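Local coordinates for protein methyltransferase type 12 (Clostridium thermocellum, PDB 3JWG) that probably transfers a methyl group from S-adenosylmethionine to the 2'-hydroxyl of the 3'-terminal nucleotide of small RNAs, through the C-terminal methyltransferase domain present here, at residues G19-V24 with T202-F207; E110-L115 with K169-W174; N42-L47 with K84-F89; T173-V178 with V186-I191. One frame throughout, in Å; residues are numbered along the deposited sequence.

Interaction 1 (G19-V24 with T202-F207); sequences GTVVAV and TQMGVF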
loop_
_atom_site.group_PDB
_atom_site.type_symbol
_atom_site.label_atom_id
_atom_site.label_comp_id
_atom_site.label_asym_id
_atom_site.label_seq_id
_atom_site.Cartn_x
_atom_site.Cartn_y
_atom_site.Cartn_z
ATOM N N GLY A 19 0.048 7.744 8.228
ATOM C CA GLY A 19 -0.820 8.899 8.365
ATOM C C GLY A 19 -0.908 9.653 7.053
ATOM O O GLY A 19 -1.964 10.177 6.696
ATOM N N THR A 20 0.208 9.706 6.334
ATOM C CA THR A 20 0.257 10.385 5.045
ATOM C C THR A 20 -0.657 9.660 4.058
ATOM O O THR A 20 -1.386 10.290 3.300
ATOM C CB THR A 20 1.683 10.396 4.473
ATOM O OG1 THR A 20 2.545 11.139 5.348
ATOM C CG2 THR A 20 1.689 11.025 3.093
ATOM N N VAL A 21 -0.601 8.331 4.058
ATOM C CA VAL A 21 -1.458 7.552 3.171
ATOM C C VAL A 21 -2.927 7.863 3.460
ATOM O O VAL A 21 -3.714 8.091 2.544
ATOM C CB VAL A 21 -1.231 6.036 3.352
ATOM C CG1 VAL A 21 -2.178 5.265 2.451
ATOM C CG2 VAL A 21 0.219 5.679 3.021
ATOM N N VAL A 22 -3.294 7.873 4.740
ATOM C CA VAL A 22 -4.672 8.164 5.132
ATOM C C VAL A 22 -5.112 9.540 4.625
ATOM O O VAL A 22 -6.215 9.695 4.092
ATOM C CB VAL A 22 -4.823 8.116 6.674
ATOM C CG1 VAL A 22 -6.252 8.476 7.080
ATOM C CG2 VAL A 22 -4.465 6.720 7.178
ATOM N N ALA A 23 -4.246 10.537 4.788
ATOM C CA ALA A 23 -4.551 11.897 4.349
ATOM C C ALA A 23 -4.769 11.958 2.845
ATOM O O ALA A 23 -5.665 12.657 2.371
ATOM C CB ALA A 23 -3.425 12.853 4.758
ATOM N N VAL A 24 -3.954 11.236 2.083
ATOM C CA VAL A 24 -4.126 11.238 0.634
ATOM C C VAL A 24 -5.500 10.660 0.285
ATOM O O VAL A 24 -6.237 11.228 -0.530
ATOM C CB VAL A 24 -3.017 10.419 -0.072
ATOM C CG1 VAL A 24 -3.325 10.296 -1.561
ATOM C CG2 VAL A 24 -1.670 11.104 0.120
ATOM N N THR A 202 11.328 7.189 2.453
ATOM C CA THR A 202 10.242 6.561 1.716
ATOM C C THR A 202 9.818 7.361 0.499
ATOM O O THR A 202 9.892 8.592 0.484
ATOM C CB THR A 202 9.010 6.378 2.640
ATOM O OG1 THR A 202 9.369 5.526 3.732
ATOM C CG2 THR A 202 7.843 5.762 1.884
ATOM N N GLN A 203 9.376 6.656 -0.533
ATOM C CA GLN A 203 8.906 7.311 -1.737
ATOM C C GLN A 203 7.493 6.797 -2.007
ATOM O O GLN A 203 7.165 5.643 -1.700
ATOM C CB GLN A 203 9.858 7.056 -2.920
ATOM C CG GLN A 203 10.180 5.605 -3.232
ATOM C CD GLN A 203 11.239 5.454 -4.331
ATOM O OE1 GLN A 203 11.359 6.300 -5.227
ATOM N NE2 GLN A 203 11.988 4.356 -4.281
ATOM N N MET A 204 6.645 7.665 -2.545
ATOM C CA MET A 204 5.264 7.290 -2.802
ATOM C C MET A 204 4.772 7.778 -4.150
ATOM O O MET A 204 5.068 8.902 -4.564
ATOM C CB MET A 204 4.378 7.845 -1.678
ATOM C CG MET A 204 2.873 7.708 -1.883
ATOM S SD MET A 204 1.985 8.438 -0.467
ATOM C CE MET A 204 2.545 7.374 0.804
ATOM N N GLY A 205 4.036 6.908 -4.838
ATOM C CA GLY A 205 3.477 7.259 -6.125
ATOM C C GLY A 205 1.965 7.220 -5.974
ATOM O O GLY A 205 1.417 6.246 -5.450
ATOM N N VAL A 206 1.291 8.285 -6.391
ATOM C CA VAL A 206 -0.166 8.328 -6.317
ATOM C C VAL A 206 -0.673 8.263 -7.752
ATOM O O VAL A 206 -0.410 9.150 -8.571
ATOM C CB VAL A 206 -0.666 9.608 -5.616
ATOM C CG1 VAL A 206 -2.197 9.611 -5.544
ATOM C CG2 VAL A 206 -0.073 9.686 -4.215
ATOM N N PHE A 207 -1.378 7.180 -8.056
ATOM C CA PHE A 207 -1.904 6.952 -9.391
ATOM C C PHE A 207 -3.379 7.328 -9.439
ATOM O O PHE A 207 -4.135 6.989 -8.535
ATOM C CB PHE A 207 -1.768 5.469 -9.768
ATOM C CG PHE A 207 -0.348 4.974 -9.846
ATOM C CD1 PHE A 207 0.278 4.814 -11.081
ATOM C CD2 PHE A 207 0.342 4.608 -8.695
ATOM C CE1 PHE A 207 1.576 4.289 -11.171
ATOM C CE2 PHE A 207 1.637 4.084 -8.771
ATOM C CZ PHE A 207 2.253 3.922 -10.013
#
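Where M204 meets V21 and V24 meets V206, no ring or other flat group takes part; the flat groups of strand 202-207 lie on its other side. There the ring of F207 meets that of F128 with the planes inclined at about 55°, and the amide of Q203 donates through NE2 to the backbone O of P141. The face turned to helix 19-24 is built of valine methyls and the thioether chain of M204. M204 runs outward extended until its last bond, where a bend (chi3 -63°) swings the methyl against the helix, and its CE comes to 3.6 Å from V21 CG2. The two side chains cross at a slant. The same methyl has a looser neighbour in T20, whose CG2 is 4.4 Å from M204 CE, while T20 OG1 bonds back to Q16 O. One turn on, V24 and V206 reach for each other tip to tip, with CG1 of V24 4.2 Å from CG1 of V206. The axes of the two short segments approach to 11.3 Å and run nearly parallel, at 15°. V21 also touches T107 and I109, the latter a magnesium-site residue. No hydrogen bond crosses, and the strand's backbone is bonded to neighbours on both edges, among them L189, R187 and V138; the contact is apolar and probably rests on close fit and burial of methyl groups, not on directional bonds.

Interaction 2 (E110-L115 with K169-W174); sequences EVIEHL and KEFQTW. Unlike the reference sequence in segment 169-174: Q172 (reference Glu).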
loop_
_atom_site.group_PDB
_atom_site.type_symbol
_atom_site.label_atom_id
_atom_site.label_comp_id
_atom_site.label_asym_id
_atom_site.label_seq_id
_atom_site.Cartn_x
_atom_site.Cartn_y
_atom_site.Cartn_z
ATOM N N GLU A 110 4.850 -1.529 1.369
ATOM C CA GLU A 110 5.824 -2.582 1.646
ATOM C C GLU A 110 5.462 -3.892 0.955
ATOM O O GLU A 110 5.418 -4.960 1.577
ATOM C CB GLU A 110 5.951 -2.781 3.157
ATOM C CG GLU A 110 6.297 -1.485 3.881
ATOM C CD GLU A 110 6.543 -1.676 5.365
ATOM O OE1 GLU A 110 5.709 -2.322 6.038
ATOM O OE2 GLU A 110 7.571 -1.167 5.858
ATOM N N VAL A 111 5.208 -3.800 -0.346
ATOM C CA VAL A 111 4.853 -4.964 -1.139
ATOM C C VAL A 111 5.741 -5.161 -2.361
ATOM O O VAL A 111 6.419 -6.180 -2.474
ATOM C CB VAL A 111 3.385 -4.890 -1.661
ATOM C CG1 VAL A 111 3.119 -6.033 -2.631
ATOM C CG2 VAL A 111 2.397 -4.958 -0.505
ATOM N N ILE A 112 5.747 -4.176 -3.265
ATOM C CA ILE A 112 6.482 -4.314 -4.519
ATOM C C ILE A 112 7.969 -4.589 -4.424
ATOM O O ILE A 112 8.509 -5.290 -5.276
ATOM C CB ILE A 112 6.267 -3.096 -5.479
ATOM C CG1 ILE A 112 6.860 -1.820 -4.881
ATOM C CG2 ILE A 112 4.789 -2.916 -5.770
ATOM C CD1 ILE A 112 6.833 -0.648 -5.836
ATOM N N GLU A 113 8.637 -4.055 -3.404
ATOM C CA GLU A 113 10.072 -4.289 -3.276
ATOM C C GLU A 113 10.395 -5.739 -2.894
ATOM O O GLU A 113 11.558 -6.126 -2.864
ATOM C CB GLU A 113 10.687 -3.332 -2.249
ATOM C CG GLU A 113 10.167 -3.513 -0.832
ATOM C CD GLU A 113 8.938 -2.668 -0.532
ATOM O OE1 GLU A 113 8.237 -2.250 -1.480
ATOM O OE2 GLU A 113 8.674 -2.432 0.662
ATOM N N HIS A 114 9.368 -6.540 -2.611
ATOM C CA HIS A 114 9.570 -7.946 -2.239
ATOM C C HIS A 114 9.198 -8.933 -3.344
ATOM O O HIS A 114 9.368 -10.138 -3.184
ATOM C CB HIS A 114 8.737 -8.293 -1.001
ATOM C CG HIS A 114 9.094 -7.498 0.211
ATOM N ND1 HIS A 114 10.361 -7.498 0.754
ATOM C CD2 HIS A 114 8.348 -6.685 0.996
ATOM C CE1 HIS A 114 10.378 -6.722 1.822
ATOM N NE2 HIS A 114 9.169 -6.216 1.991
ATOM N N LEU A 115 8.695 -8.426 -4.464
ATOM C CA LEU A 115 8.264 -9.289 -5.559
ATOM C C LEU A 115 9.295 -9.462 -6.667
ATOM O O LEU A 115 9.938 -8.500 -7.069
ATOM C CB LEU A 115 6.973 -8.732 -6.171
ATOM C CG LEU A 115 5.837 -8.431 -5.184
ATOM C CD1 LEU A 115 4.647 -7.823 -5.922
ATOM C CD2 LEU A 115 5.425 -9.719 -4.478
ATOM N N LYS A 169 14.964 6.549 -9.048
ATOM C CA LYS A 169 14.876 6.449 -10.502
ATOM C C LYS A 169 14.171 5.156 -10.911
ATOM O O LYS A 169 13.369 5.130 -11.852
ATOM C CB LYS A 169 16.275 6.476 -11.119
ATOM C CG LYS A 169 16.282 6.292 -12.624
ATOM C CD LYS A 169 17.701 6.209 -13.164
ATOM C CE LYS A 169 17.694 6.019 -14.670
ATOM N NZ LYS A 169 16.978 7.142 -15.335
ATOM N N GLU A 170 14.481 4.078 -10.203
ATOM C CA GLU A 170 13.869 2.789 -10.492
ATOM C C GLU A 170 12.377 2.830 -10.212
ATOM O O GLU A 170 11.585 2.337 -11.003
ATOM C CB GLU A 170 14.517 1.689 -9.655
ATOM C CG GLU A 170 15.977 1.467 -10.009
ATOM C CD GLU A 170 16.607 0.363 -9.206
ATOM O OE1 GLU A 170 16.307 0.262 -7.997
ATOM O OE2 GLU A 170 17.416 -0.397 -9.784
ATOM N N PHE A 171 11.992 3.425 -9.088
ATOM C CA PHE A 171 10.578 3.500 -8.753
ATOM C C PHE A 171 9.805 4.394 -9.721
ATOM O O PHE A 171 8.731 4.031 -10.193
ATOM C CB PHE A 171 10.376 4.031 -7.335
ATOM C CG PHE A 171 8.923 4.136 -6.925
ATOM C CD1 PHE A 171 8.141 2.995 -6.795
ATOM C CD2 PHE A 171 8.342 5.374 -6.663
ATOM C CE1 PHE A 171 6.792 3.082 -6.406
ATOM C CE2 PHE A 171 6.998 5.475 -6.273
ATOM C CZ PHE A 171 6.221 4.324 -6.145
ATOM N N GLN A 172 10.344 5.571 -10.008
ATOM C CA GLN A 172 9.655 6.490 -10.901
ATOM C C GLN A 172 9.558 5.953 -12.318
ATOM O O GLN A 172 8.531 6.119 -12.977
ATOM C CB GLN A 172 10.338 7.856 -10.861
ATOM C CG GLN A 172 10.049 8.593 -9.565
ATOM C CD GLN A 172 10.916 9.813 -9.371
ATOM O OE1 GLN A 172 11.336 10.448 -10.338
ATOM N NE2 GLN A 172 11.182 10.155 -8.117
ATOM N N THR A 173 10.614 5.289 -12.782
ATOM C CA THR A 173 10.608 4.708 -14.120
ATOM C C THR A 173 9.517 3.636 -14.179
ATOM O O THR A 173 8.741 3.564 -15.137
ATOM C CB THR A 173 11.969 4.060 -14.450
ATOM O OG1 THR A 173 12.993 5.062 -14.410
ATOM C CG2 THR A 173 11.938 3.422 -15.837
ATOM N N TRP A 174 9.471 2.807 -13.141
ATOM C CA TRP A 174 8.475 1.746 -13.042
ATOM C C TRP A 174 7.068 2.336 -12.998
ATOM O O TRP A 174 6.176 1.898 -13.723
ATOM C CB TRP A 174 8.701 0.924 -11.772
ATOM C CG TRP A 174 7.583 -0.031 -11.488
ATOM C CD1 TRP A 174 7.378 -1.253 -12.066
ATOM C CD2 TRP A 174 6.491 0.174 -10.582
ATOM N NE1 TRP A 174 6.229 -1.823 -11.574
ATOM C CE2 TRP A 174 5.664 -0.969 -10.661
ATOM C CE3 TRP A 174 6.132 1.214 -9.708
ATOM C CZ2 TRP A 174 4.492 -1.105 -9.902
ATOM C CZ3 TRP A 174 4.963 1.078 -8.948
ATOM C CH2 TRP A 174 4.162 -0.072 -9.053
#
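I112, W174 and F171 carry this contact, and a single methyl, CD1 of I112, does all the touching from its side. Its approach to the two rings differs. Toward F171 the methyl comes at the edge, close to the ring plane, with I112 CD1 3.8 Å from F171 CE1; the two side chains stand at about a right angle. Toward W174 it sits over a face, offset to the rim, and the nearest ring atom is W174 CZ3, 4.0 Å from I112 CD1. The isoleucine reaches this corner because CG1 is placed between the backbone N and the carbonyl carbon (chi1 66°) and CD1 then continues straight out. The two rings, three residues apart, project from neighbouring positions on the same side of helix 168-182. W174 is fixed further by its NE1 bond to E124 OE2 and by an edge-to-face meeting with W166, a residue that also touches I112 and F171. T173 OG1 bonds to K169 O at 2.6 Å, one turn back; that carbonyl also receives T173 N, from the opposite face of its plane. The loop 110-115 follows strand 105-109, whose I109 belongs to the magnesium site, and the I112 side chain lies about 10 Å from the bound magnesium ion. Since nothing polar crosses the interface, the 3-10 turn 112-114 is seated on helix 168-182 by aliphatic-aromatic packing, which constrains position without the directionality of hydrogen bonds.

Interaction 3 (N42-L47 with K84-F89); sequences NLLSLL and KRISLF
L44 reaches I86 and L88 of strand 86-90, and it can be followed outward atom by atom. L44 CB already lies 4.3 Å from I86 CD1. The branch point comes marginally nearer, with L44 CG 4.2 Å from I86 CD1. Beyond it the methyls part: CD1 turns away from the strand residues, whereas CD2 goes on to L88, where L44 CD2 and L88 CD2 are 3.4 Å apart, closer than two methyl carbons normally approach. A chi2 of 35°, turned short of the staggered value, helps point CD2 at L88. L73 of helix 63-73 touches both L44 and I86 and so extends the apolar cluster. At the other end of the contact R85 bends back toward the last turn of helix 42-48. Its NH2 is 3.5 Å from L47 O, approached obliquely and too loosely to count as a hydrogen bond; firm bonds go instead from NH2 to F53 O and from NH1 to L48 O. The guanidinium thus sits among backbone carbonyls at the C-terminal end of the helix, an arrangement that probably suits its positive charge. A helix that follows the first strand, 32-36, and packs over strands 55-60 and 86-90 at this edge of the sheet belongs to the Rossmann-like core of class I methyltransferases, with its 3-2-1-4-5-7-6 order.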
loop_
_atom_site.group_PDB
_atom_site.type_symbol
_atom_site.label_atom_id
_atom_site.label_comp_id
_atom_site.label_asym_id
_atom_site.label_seq_id
_atom_site.Cartn_x
_atom_site.Cartn_y
_atom_site.Cartn_z
ATOM N N ASN A 42 -1.690 -2.318 10.338
ATOM C CA ASN A 42 -1.372 -1.013 10.905
ATOM C C ASN A 42 -2.127 0.114 10.217
ATOM O O ASN A 42 -2.572 1.058 10.874
ATOM C CB ASN A 42 0.135 -0.759 10.857
ATOM C CG ASN A 42 0.899 -1.668 11.792
ATOM O OD1 ASN A 42 0.461 -1.918 12.914
ATOM N ND2 ASN A 42 2.045 -2.162 11.343
ATOM N N LEU A 43 -2.283 0.013 8.900
ATOM C CA LEU A 43 -3.016 1.028 8.148
ATOM C C LEU A 43 -4.511 0.888 8.451
ATOM O O LEU A 43 -5.230 1.883 8.599
ATOM C CB LEU A 43 -2.783 0.863 6.647
ATOM C CG LEU A 43 -3.545 1.875 5.783
ATOM C CD1 LEU A 43 -3.033 3.280 6.080
ATOM C CD2 LEU A 43 -3.375 1.535 4.308
ATOM N N LEU A 44 -4.970 -0.357 8.540
ATOM C CA LEU A 44 -6.369 -0.639 8.840
ATOM C C LEU A 44 -6.789 0.070 10.127
ATOM O O LEU A 44 -7.860 0.674 10.186
ATOM C CB LEU A 44 -6.578 -2.151 8.986
ATOM C CG LEU A 44 -6.820 -3.007 7.737
ATOM C CD1 LEU A 44 -6.047 -2.493 6.548
ATOM C CD2 LEU A 44 -6.440 -4.439 8.054
ATOM N N SER A 45 -5.943 -0.004 11.151
ATOM C CA SER A 45 -6.231 0.638 12.434
ATOM C C SER A 45 -6.489 2.128 12.267
ATOM O O SER A 45 -7.453 2.664 12.817
ATOM C CB SER A 45 -5.068 0.455 13.415
ATOM O OG SER A 45 -4.783 -0.908 13.641
ATOM N N LEU A 46 -5.615 2.799 11.518
ATOM C CA LEU A 46 -5.746 4.236 11.294
ATOM C C LEU A 46 -6.992 4.594 10.497
ATOM O O LEU A 46 -7.621 5.623 10.742
ATOM C CB LEU A 46 -4.514 4.787 10.563
ATOM C CG LEU A 46 -3.165 4.802 11.287
ATOM C CD1 LEU A 46 -2.142 5.477 10.386
ATOM C CD2 LEU A 46 -3.269 5.549 12.610
ATOM N N LEU A 47 -7.335 3.754 9.528
ATOM C CA LEU A 47 -8.514 3.990 8.703
ATOM C C LEU A 47 -9.795 3.925 9.541
ATOM O O LEU A 47 -10.714 4.731 9.358
ATOM C CB LEU A 47 -8.567 2.963 7.567
ATOM C CG LEU A 47 -7.496 3.156 6.486
ATOM C CD1 LEU A 47 -7.553 2.016 5.475
ATOM C CD2 LEU A 47 -7.719 4.504 5.791
ATOM N N LYS A 84 -18.831 -3.969 10.884
ATOM C CA LYS A 84 -19.369 -3.983 9.527
ATOM C C LYS A 84 -18.546 -3.174 8.525
ATOM O O LYS A 84 -18.733 -3.301 7.313
ATOM C CB LYS A 84 -20.813 -3.476 9.536
ATOM C CG LYS A 84 -21.762 -4.374 10.323
ATOM C CD LYS A 84 -23.159 -3.771 10.440
ATOM C CE LYS A 84 -24.069 -4.667 11.276
ATOM N NZ LYS A 84 -25.448 -4.113 11.408
ATOM N N ARG A 85 -17.632 -2.352 9.029
ATOM C CA ARG A 85 -16.798 -1.520 8.168
ATOM C C ARG A 85 -15.536 -2.230 7.693
ATOM O O ARG A 85 -14.971 -1.871 6.662
ATOM C CB ARG A 85 -16.363 -0.254 8.906
ATOM C CG ARG A 85 -17.482 0.644 9.413
ATOM C CD ARG A 85 -16.883 1.700 10.330
ATOM N NE ARG A 85 -15.931 2.554 9.622
ATOM C CZ ARG A 85 -14.988 3.282 10.211
ATOM N NH1 ARG A 85 -14.853 3.264 11.532
ATOM N NH2 ARG A 85 -14.188 4.048 9.478
ATOM N N ILE A 86 -15.093 -3.237 8.437
ATOM C CA ILE A 86 -13.857 -3.925 8.091
ATOM C C ILE A 86 -13.974 -5.387 7.670
ATOM O O ILE A 86 -14.789 -6.154 8.196
ATOM C CB ILE A 86 -12.856 -3.809 9.262
ATOM C CG1 ILE A 86 -11.478 -4.319 8.842
ATOM C CG2 ILE A 86 -13.365 -4.591 10.453
ATOM C CD1 ILE A 86 -10.378 -3.917 9.803
ATOM N N SER A 87 -13.129 -5.758 6.714
ATOM C CA SER A 87 -13.078 -7.108 6.176
ATOM C C SER A 87 -11.625 -7.510 5.917
ATOM O O SER A 87 -10.796 -6.675 5.553
ATOM C CB SER A 87 -13.869 -7.176 4.871
ATOM O OG SER A 87 -13.607 -8.385 4.186
ATOM N N LEU A 88 -11.323 -8.788 6.110
ATOM C CA LEU A 88 -9.973 -9.300 5.884
ATOM C C LEU A 88 -10.058 -10.647 5.189
ATOM O O LEU A 88 -10.931 -11.451 5.506
ATOM C CB LEU A 88 -9.235 -9.487 7.214
ATOM C CG LEU A 88 -8.897 -8.281 8.088
ATOM C CD1 LEU A 88 -8.473 -8.763 9.465
ATOM C CD2 LEU A 88 -7.796 -7.467 7.449
ATOM N N PHE A 89 -9.166 -10.894 4.235
ATOM C CA PHE A 89 -9.146 -12.182 3.551
ATOM C C PHE A 89 -7.785 -12.463 2.932
ATOM O O PHE A 89 -6.996 -11.547 2.685
ATOM C CB PHE A 89 -10.271 -12.277 2.504
ATOM C CG PHE A 89 -10.058 -11.448 1.269
ATOM C CD1 PHE A 89 -9.356 -11.962 0.181
ATOM C CD2 PHE A 89 -10.617 -10.177 1.166
ATOM C CE1 PHE A 89 -9.222 -11.225 -0.996
ATOM C CE2 PHE A 89 -10.489 -9.430 -0.003
ATOM C CZ PHE A 89 -9.792 -9.955 -1.088
#

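Interaction 4 (T173-V178 with V186-I191); sequences TWAVKV and VRFLQI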
loop_
_atom_site.group_PDB
_atom_site.type_symbol
_atom_site.label_atom_id
_atom_site.label_comp_id
_atom_site.label_asym_id
_atom_site.label_seq_id
_atom_site.Cartn_x
_atom_site.Cartn_y
_atom_site.Cartn_z
ATOM N N THR A 173 10.614 5.289 -12.782
ATOM C CA THR A 173 10.608 4.708 -14.120
ATOM C C THR A 173 9.517 3.636 -14.179
ATOM O O THR A 173 8.741 3.564 -15.137
ATOM C CB THR A 173 11.969 4.060 -14.450
ATOM O OG1 THR A 173 12.993 5.062 -14.410
ATOM C CG2 THR A 173 11.938 3.422 -15.837
ATOM N N TRP A 174 9.471 2.807 -13.141
ATOM C CA TRP A 174 8.475 1.746 -13.042
ATOM C C TRP A 174 7.068 2.336 -12.998
ATOM O O TRP A 174 6.176 1.898 -13.723
ATOM C CB TRP A 174 8.701 0.924 -11.772
ATOM C CG TRP A 174 7.583 -0.031 -11.488
ATOM C CD1 TRP A 174 7.378 -1.253 -12.066
ATOM C CD2 TRP A 174 6.491 0.174 -10.582
ATOM N NE1 TRP A 174 6.229 -1.823 -11.574
ATOM C CE2 TRP A 174 5.664 -0.969 -10.661
ATOM C CE3 TRP A 174 6.132 1.214 -9.708
ATOM C CZ2 TRP A 174 4.492 -1.105 -9.902
ATOM C CZ3 TRP A 174 4.963 1.078 -8.948
ATOM C CH2 TRP A 174 4.162 -0.072 -9.053
ATOM N N ALA A 175 6.871 3.325 -12.135
ATOM C CA ALA A 175 5.565 3.959 -11.990
ATOM C C ALA A 175 5.064 4.586 -13.290
ATOM O O ALA A 175 3.913 4.385 -13.677
ATOM C CB ALA A 175 5.614 5.009 -10.899
ATOM N N VAL A 176 5.925 5.349 -13.955
ATOM C CA VAL A 176 5.554 5.999 -15.209
ATOM C C VAL A 176 5.140 4.983 -16.271
ATOM O O VAL A 176 4.161 5.196 -16.994
ATOM C CB VAL A 176 6.720 6.870 -15.755
ATOM C CG1 VAL A 176 6.403 7.355 -17.171
ATOM C CG2 VAL A 176 6.945 8.060 -14.832
ATOM N N LYS A 177 5.875 3.878 -16.364
ATOM C CA LYS A 177 5.560 2.852 -17.347
ATOM C C LYS A 177 4.238 2.144 -17.083
ATOM O O LYS A 177 3.439 1.973 -17.999
ATOM C CB LYS A 177 6.681 1.808 -17.434
ATOM C CG LYS A 177 7.877 2.254 -18.267
ATOM C CD LYS A 177 9.015 1.238 -18.214
ATOM C CE LYS A 177 10.302 1.804 -18.811
ATOM N NZ LYS A 177 11.439 0.848 -18.653
ATOM N N VAL A 178 4.001 1.719 -15.844
ATOM C CA VAL A 178 2.752 1.035 -15.546
ATOM C C VAL A 178 1.566 1.982 -15.692
ATOM O O VAL A 178 0.499 1.586 -16.168
ATOM C CB VAL A 178 2.755 0.419 -14.122
ATOM C CG1 VAL A 178 3.912 -0.547 -13.989
ATOM C CG2 VAL A 178 2.834 1.511 -13.069
ATOM N N VAL A 186 0.292 9.541 -12.905
ATOM C CA VAL A 186 0.917 9.347 -11.602
ATOM C C VAL A 186 1.748 10.545 -11.159
ATOM O O VAL A 186 2.314 11.264 -11.986
ATOM C CB VAL A 186 1.794 8.047 -11.603
ATOM C CG1 VAL A 186 2.951 8.188 -12.571
ATOM C CG2 VAL A 186 2.297 7.745 -10.196
ATOM N N ARG A 187 1.782 10.774 -9.849
ATOM C CA ARG A 187 2.556 11.868 -9.272
ATOM C C ARG A 187 3.333 11.273 -8.107
ATOM O O ARG A 187 2.924 10.253 -7.538
ATOM C CB ARG A 187 1.641 13.011 -8.796
ATOM C CG ARG A 187 0.816 12.723 -7.551
ATOM C CD ARG A 187 -0.189 13.854 -7.311
ATOM N NE ARG A 187 -0.943 13.701 -6.066
ATOM C CZ ARG A 187 -0.487 14.030 -4.862
ATOM N NH1 ARG A 187 0.731 14.537 -4.724
ATOM N NH2 ARG A 187 -1.255 13.856 -3.787
ATOM N N PHE A 188 4.457 11.895 -7.761
ATOM C CA PHE A 188 5.300 11.384 -6.689
ATOM C C PHE A 188 5.397 12.278 -5.479
ATOM O O PHE A 188 5.329 13.508 -5.581
ATOM C CB PHE A 188 6.706 11.107 -7.232
ATOM C CG PHE A 188 6.714 10.167 -8.396
ATOM C CD1 PHE A 188 6.482 8.808 -8.209
ATOM C CD2 PHE A 188 6.882 10.647 -9.691
ATOM C CE1 PHE A 188 6.412 7.946 -9.292
ATOM C CE2 PHE A 188 6.812 9.787 -10.785
ATOM C CZ PHE A 188 6.576 8.434 -10.584
ATOM N N LEU A 189 5.555 11.637 -4.327
ATOM C CA LEU A 189 5.683 12.328 -3.061
ATOM C C LEU A 189 6.922 11.819 -2.333
ATOM O O LEU A 189 7.399 10.704 -2.579
ATOM C CB LEU A 189 4.447 12.087 -2.186
ATOM C CG LEU A 189 3.103 12.656 -2.650
ATOM C CD1 LEU A 189 2.653 11.963 -3.920
ATOM C CD2 LEU A 189 2.069 12.470 -1.557
ATOM N N GLN A 190 7.441 12.652 -1.442
ATOM C CA GLN A 190 8.607 12.310 -0.646
ATOM C C GLN A 190 8.142 12.275 0.803
ATOM O O GLN A 190 7.857 13.316 1.397
ATOM C CB GLN A 190 9.697 13.371 -0.828
ATOM C CG GLN A 190 10.279 13.425 -2.233
ATOM C CD GLN A 190 11.199 14.620 -2.443
ATOM O OE1 GLN A 190 10.742 15.764 -2.545
ATOM N NE2 GLN A 190 12.503 14.361 -2.501
ATOM N N ILE A 191 8.037 11.075 1.362
ATOM C CA ILE A 191 7.600 10.925 2.746
ATOM C C ILE A 191 8.804 10.930 3.671
ATOM O O ILE A 191 9.787 10.222 3.436
ATOM C CB ILE A 191 6.797 9.614 2.957
ATOM C CG1 ILE A 191 5.397 9.750 2.355
ATOM C CG2 ILE A 191 6.670 9.308 4.448
ATOM C CD1 ILE A 191 5.378 10.117 0.891
#
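Rotation about the first bond of F188 (chi1 -56°) leaves CG opposite the carbonyl carbon and carries the ring out to A175, while in V186 a chi1 of 64° sets CG2 opposite the backbone N and puts CG1 in the slot between N and the carbonyl carbon. The ring presents its edge to the helix. The methyl of A175 lies in the plane of the F188 ring, with A175 CB 3.4 Å from F188 CE1 and 3.6 Å from F188 CZ, so the small residue lets an aromatic rim come close to the helix surface. V176 adds a looser touch at the same rim, its CG2 4.3 Å from F188 CZ. Lower on the strand V186 uses both methyls: its CG2 is 4.4 Å from A175 CB, and its CG1 lies 4.1 Å from A175 O, a carbon-to-carbonyl contact. Both strand residues face the helix because they alternate with R187, and the axes of the two short segments approach to 9.0 Å and run nearly antiparallel, at 159°. F207 of the adjoining strand 202-209 continues this surface, touching A175, V178 and V186. Helix 168-182 links strand 135-141 to the parallel strand 184-191, a beta-alpha-beta crossover in which the antiparallel strand 202-209 is inserted between the two. That inserted reversed strand, with its neighbour at the sheet's end, is the signature of the class I methyltransferase fold.

How the interactions relate
All four contacts are mainly apolar; interactions 1, 3 and 4 pack a helix on the sheet, interaction 2 a 3-10 turn on a helix. Interactions 1 to 3 are buried, whereas interaction 4 reaches the surface at V176. Interactions 1 and 3 involve neighbouring helices, V22 packing on L43, L46 and L47. Interactions 2 and 4 share helix 168-182 and touch through F171 and F188. Strand 202-209 separates the two sets: M204 and V206 serve interaction 1, while Q203 and F207 face helix 168-182. Methyl-bearing chains, with one thioether, dominate interactions 1 and 3, and aromatic rings interactions 2 and 4; only interaction 3 brings a charged group to the interface.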